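Dihydroorotase (Saccharomyces cerevisiae S288C, PDB 6L0A) catalyses the reversible, zinc-dependent cyclisation of N-carbamoyl-L-aspartate to (S)-dihydroorotate, the third step of de novo pyrimidine biosynthesis. Local coordinates at residues V2-H14 against E318-K330. Sequence-based numbering, arbitrary orientation.
Sequences VQEIDLGLTCDMH and EVASSDKAILFKK. With ZN (zinc ion), chain K.
With the carboxyl carbon CG of D6 anti to the backbone N (chi1 -171°) and CD1 of I326 folded back by a chi2 of -62°, the acid and the methyl meet across two antiparallel strands, D6 CG lying 3.6 Å from I326 CD1. The same carboxylate accepts a weak bond from G8 N at OD1. The other branch of the isoleucine, CG2, lies 4.0 Å from OE1 of E4, whose extended chain passes its CG against CB of F328 and ends in a salt bridge with R360. I326 thus sets one methyl beside each acid, and an alanine here would probably open a gap beside both carboxylates, leaving that of D6 its weak bond to G8 but not its apolar neighbour.

Beneath these side chains the backbones of 4-8 and 324-328 form an antiparallel ladder. I5 and L327 are a hydrogen-bonded pair: I5 N gives to L327 O at 2.7 Å and L327 N returns the bond to I5 O. Beyond D6 the register slips at a classic beta bulge, where two residues, L7 and G8, stand against the single A325; L7 N gives to A325 O, while A325 N gives to G8 O at 2.8 Å. The positive phi of G8 (69°) suits glycine.

Near the face that carries I5 and L327, CD1 of L7 lies 4.0 Å from CB of L327, and both leucines pack on L300 and I284 of the neighbouring helices. Past the bulge L9 turns CD2 to the carbonyl O of D323, 3.4 Å away, as the chain leaves for strand 11-15 and H14, whose NE2 binds zinc. Within this chain 4-8 is the edge strand of a four-stranded antiparallel sheet that includes 324-328 and 354-362 and adjoins the TIM barrel where strand 11-15 begins; it recalls, in reduced form, the beta domain of other amidohydrolases.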
loop_
_atom_site.group_PDB
_atom_site.type_symbol
_atom_site.label_atom_id
_atom_site.label_comp_id
_atom_site.label_asym_id
_atom_site.label_seq_id
_atom_site.Cartn_x
_atom_site.Cartn_y
_atom_site.Cartn_z
ATOM N N VAL C 2 -8.009 10.866 39.719
ATOM C CA VAL C 2 -7.613 10.568 38.348
ATOM C C VAL C 2 -6.089 10.599 38.246
ATOM O O VAL C 2 -5.441 11.440 38.870
ATOM C CB VAL C 2 -8.259 11.561 37.352
ATOM C CG1 VAL C 2 -7.762 11.310 35.936
ATOM C CG2 VAL C 2 -9.777 11.458 37.415
ATOM N N GLN C 3 -5.506 9.671 37.488
ATOM C CA GLN C 3 -4.072 9.721 37.250
ATOM C C GLN C 3 -3.748 10.853 36.284
ATOM O O GLN C 3 -4.405 11.008 35.251
ATOM C CB GLN C 3 -3.554 8.397 36.693
ATOM C CG GLN C 3 -2.034 8.388 36.559
ATOM C CD GLN C 3 -1.475 7.075 36.050
ATOM O OE1 GLN C 3 -2.197 6.082 35.931
ATOM N NE2 GLN C 3 -0.177 7.061 35.753
ATOM N N GLU C 4 -2.734 11.651 36.626
ATOM C CA GLU C 4 -2.356 12.814 35.837
ATOM C C GLU C 4 -0.851 12.841 35.632
ATOM O O GLU C 4 -0.084 12.352 36.468
ATOM C CB GLU C 4 -2.792 14.119 36.503
ATOM C CG GLU C 4 -4.285 14.322 36.563
ATOM C CD GLU C 4 -4.651 15.721 37.010
ATOM O OE1 GLU C 4 -3.812 16.369 37.670
ATOM O OE2 GLU C 4 -5.772 16.174 36.699
ATOM N N ILE C 5 -0.434 13.417 34.501
ATOM C CA ILE C 5 0.973 13.640 34.194
ATOM C C ILE C 5 1.128 15.070 33.698
ATOM O O ILE C 5 0.406 15.502 32.792
ATOM C CB ILE C 5 1.515 12.644 33.148
ATOM C CG1 ILE C 5 1.269 11.198 33.594
ATOM C CG2 ILE C 5 2.992 12.895 32.903
ATOM C CD1 ILE C 5 1.940 10.165 32.707
ATOM N N ASP C 6 2.044 15.807 34.311
ATOM C CA ASP C 6 2.304 17.197 33.963
ATOM C C ASP C 6 3.360 17.184 32.872
ATOM O O ASP C 6 4.543 16.944 33.138
ATOM C CB ASP C 6 2.763 17.983 35.192
ATOM C CG ASP C 6 2.847 19.481 34.940
ATOM O OD1 ASP C 6 3.099 19.899 33.786
ATOM O OD2 ASP C 6 2.669 20.245 35.915
ATOM N N LEU C 7 2.932 17.424 31.638
ATOM C CA LEU C 7 3.846 17.397 30.505
ATOM C C LEU C 7 4.454 18.761 30.204
ATOM O O LEU C 7 5.344 18.856 29.348
ATOM C CB LEU C 7 3.123 16.854 29.268
ATOM C CG LEU C 7 2.698 15.383 29.385
ATOM C CD1 LEU C 7 1.865 14.946 28.187
ATOM C CD2 LEU C 7 3.908 14.477 29.551
ATOM N N GLY C 8 3.995 19.815 30.876
ATOM C CA GLY C 8 4.621 21.116 30.706
ATOM C C GLY C 8 4.369 21.709 29.333
ATOM O O GLY C 8 3.247 21.688 28.803
ATOM N N LEU C 9 5.429 22.282 28.758
ATOM C CA LEU C 9 5.346 22.942 27.454
ATOM C C LEU C 9 5.641 21.889 26.392
ATOM O O LEU C 9 6.788 21.631 26.042
ATOM C CB LEU C 9 6.318 24.112 27.372
ATOM C CG LEU C 9 6.194 25.128 28.506
ATOM C CD1 LEU C 9 7.331 26.133 28.466
ATOM C CD2 LEU C 9 4.838 25.820 28.447
ATOM N N THR C 10 4.588 21.264 25.892
ATOM C CA THR C 10 4.702 20.219 24.884
ATOM C C THR C 10 5.026 20.819 23.518
ATOM O O THR C 10 4.577 21.919 23.183
ATOM C CB THR C 10 3.389 19.451 24.794
ATOM O OG1 THR C 10 2.316 20.392 24.715
ATOM C CG2 THR C 10 3.187 18.576 26.026
ATOM N N CYS C 11 5.771 20.065 22.703
ATOM C CA CYS C 11 6.073 20.523 21.353
ATOM C C CYS C 11 5.793 19.425 20.329
ATOM O O CYS C 11 6.085 18.246 20.551
ATOM C CB CYS C 11 7.520 20.981 21.204
ATOM S SG CYS C 11 8.766 19.897 21.863
ATOM N N ASP C 12 5.239 19.845 19.201
ATOM C CA ASP C 12 5.084 19.009 18.012
ATOM C C ASP C 12 5.941 19.666 16.938
ATOM O O ASP C 12 5.599 20.733 16.416
ATOM C CB ASP C 12 3.615 18.909 17.606
ATOM C CG ASP C 12 3.412 18.156 16.308
ATOM O OD1 ASP C 12 4.410 17.705 15.700
ATOM O OD2 ASP C 12 2.243 18.024 15.904
ATOM N N MET C 13 7.072 19.051 16.629
ATOM C CA MET C 13 8.034 19.705 15.756
ATOM C C MET C 13 7.822 19.371 14.278
ATOM O O MET C 13 8.776 19.445 13.486
ATOM C CB MET C 13 9.449 19.367 16.219
ATOM C CG MET C 13 9.780 20.002 17.602
ATOM S SD MET C 13 9.228 21.725 17.784
ATOM C CE MET C 13 10.244 22.232 19.189
ATOM N N HIS C 14 6.588 19.069 13.865
ATOM C CA HIS C 14 6.320 18.795 12.446
ATOM C C HIS C 14 4.808 18.893 12.198
ATOM O O HIS C 14 4.103 17.890 12.275
ATOM C CB HIS C 14 6.854 17.426 12.059
ATOM C CG HIS C 14 6.989 17.228 10.581
ATOM N ND1 HIS C 14 8.117 16.685 10.004
ATOM C CD2 HIS C 14 6.142 17.506 9.559
ATOM C CE1 HIS C 14 7.956 16.632 8.692
ATOM N NE2 HIS C 14 6.765 17.119 8.396
ATOM N N GLU C 318 10.325 33.269 23.988
ATOM C CA GLU C 318 9.594 33.107 22.741
ATOM C C GLU C 318 8.193 32.549 22.949
ATOM O O GLU C 318 7.407 32.511 22.003
ATOM C CB GLU C 318 10.320 32.165 21.784
ATOM C CG GLU C 318 11.826 32.130 21.903
ATOM C CD GLU C 318 12.407 31.112 20.952
ATOM O OE1 GLU C 318 11.935 31.073 19.795
ATOM O OE2 GLU C 318 13.304 30.343 21.351
ATOM N N VAL C 319 7.873 32.124 24.157
ATOM C CA VAL C 319 6.711 31.284 24.373
ATOM C C VAL C 319 5.453 32.146 24.384
ATOM O O VAL C 319 5.376 33.162 25.074
ATOM C CB VAL C 319 6.890 30.451 25.647
ATOM C CG1 VAL C 319 5.574 30.123 26.230
ATOM C CG2 VAL C 319 7.689 29.130 25.286
ATOM N N ALA C 320 4.461 31.760 23.572
ATOM C CA ALA C 320 3.205 32.496 23.494
ATOM C C ALA C 320 2.337 32.350 24.742
ATOM O O ALA C 320 1.487 33.216 24.986
ATOM C CB ALA C 320 2.385 32.029 22.280
ATOM N N SER C 321 2.482 31.262 25.493
ATOM C CA SER C 321 1.687 31.003 26.687
ATOM C C SER C 321 2.433 30.003 27.555
ATOM O O SER C 321 2.968 29.012 27.050
ATOM C CB SER C 321 0.295 30.465 26.341
ATOM O OG SER C 321 -0.263 29.748 27.431
ATOM N N SER C 322 2.480 30.274 28.858
ATOM C CA SER C 322 3.161 29.388 29.792
ATOM C C SER C 322 2.260 28.275 30.314
ATOM O O SER C 322 2.696 27.504 31.174
ATOM C CB SER C 322 3.736 30.191 30.967
ATOM O OG SER C 322 2.775 31.097 31.484
ATOM N N ASP C 323 1.030 28.162 29.799
ATOM C CA ASP C 323 0.129 27.083 30.200
ATOM C C ASP C 323 0.803 25.729 30.024
ATOM O O ASP C 323 1.556 25.508 29.072
ATOM C CB ASP C 323 -1.164 27.111 29.380
ATOM C CG ASP C 323 -2.021 28.315 29.667
ATOM O OD1 ASP C 323 -1.707 29.066 30.613
ATOM O OD2 ASP C 323 -3.014 28.514 28.932
ATOM N N LYS C 324 0.524 24.819 30.946
ATOM C CA LYS C 324 1.137 23.502 30.959
ATOM C C LYS C 324 0.121 22.473 30.496
ATOM O O LYS C 324 -1.062 22.567 30.831
ATOM C CB LYS C 324 1.640 23.139 32.356
ATOM C CG LYS C 324 2.874 23.914 32.802
ATOM C CD LYS C 324 2.909 24.081 34.320
ATOM C CE LYS C 324 1.552 24.496 34.873
ATOM N NZ LYS C 324 1.598 24.804 36.338
ATOM N N ALA C 325 0.575 21.495 29.720
ATOM C CA ALA C 325 -0.318 20.460 29.221
ATOM C C ALA C 325 -0.391 19.343 30.256
ATOM O O ALA C 325 0.630 18.746 30.610
ATOM C CB ALA C 325 0.152 19.939 27.858
ATOM N N ILE C 326 -1.594 19.069 30.746
ATOM C CA ILE C 326 -1.814 18.059 31.777
ATOM C C ILE C 326 -2.501 16.863 31.134
ATOM O O ILE C 326 -3.633 16.972 30.645
ATOM C CB ILE C 326 -2.647 18.609 32.947
ATOM C CG1 ILE C 326 -2.029 19.908 33.485
ATOM C CG2 ILE C 326 -2.769 17.561 34.045
ATOM C CD1 ILE C 326 -0.635 19.735 34.052
ATOM N N LEU C 327 -1.822 15.727 31.129
ATOM C CA LEU C 327 -2.430 14.490 30.663
ATOM C C LEU C 327 -3.176 13.845 31.826
ATOM O O LEU C 327 -2.595 13.640 32.894
ATOM C CB LEU C 327 -1.360 13.548 30.124
ATOM C CG LEU C 327 -1.814 12.390 29.242
ATOM C CD1 LEU C 327 -1.999 12.857 27.806
ATOM C CD2 LEU C 327 -0.788 11.287 29.329
ATOM N N PHE C 328 -4.455 13.531 31.629
ATOM C CA PHE C 328 -5.219 12.887 32.693
ATOM C C PHE C 328 -5.991 11.688 32.157
ATOM O O PHE C 328 -6.487 11.707 31.025
ATOM C CB PHE C 328 -6.164 13.878 33.403
ATOM C CG PHE C 328 -7.228 14.475 32.523
ATOM C CD1 PHE C 328 -6.919 15.460 31.600
ATOM C CD2 PHE C 328 -8.549 14.084 32.655
ATOM C CE1 PHE C 328 -7.903 16.022 30.804
ATOM C CE2 PHE C 328 -9.532 14.643 31.860
ATOM C CZ PHE C 328 -9.210 15.613 30.938
ATOM N N LYS C 329 -6.090 10.653 32.999
ATOM C CA LYS C 329 -6.516 9.307 32.604
ATOM C C LYS C 329 -8.044 9.232 32.524
ATOM O O LYS C 329 -8.718 8.555 33.305
ATOM C CB LYS C 329 -5.947 8.285 33.582
ATOM C CG LYS C 329 -6.197 6.809 33.253
ATOM C CD LYS C 329 -5.355 6.320 32.090
ATOM C CE LYS C 329 -5.460 4.799 31.928
ATOM N NZ LYS C 329 -4.539 4.054 32.830
ATOM N N LYS C 330 -8.593 9.958 31.553
ATOM C CA LYS C 330 -10.014 9.906 31.223
ATOM C C LYS C 330 -10.149 9.298 29.831
ATOM O O LYS C 330 -9.751 9.912 28.835
ATOM C CB LYS C 330 -10.656 11.289 31.280
ATOM C CG LYS C 330 -12.021 11.364 30.598
ATOM C CD LYS C 330 -13.152 10.916 31.518
ATOM C CE LYS C 330 -14.414 10.564 30.730
ATOM N NZ LYS C 330 -14.589 9.088 30.567
HETATM ZN ZN ZN K . 5.256 16.830 6.889
#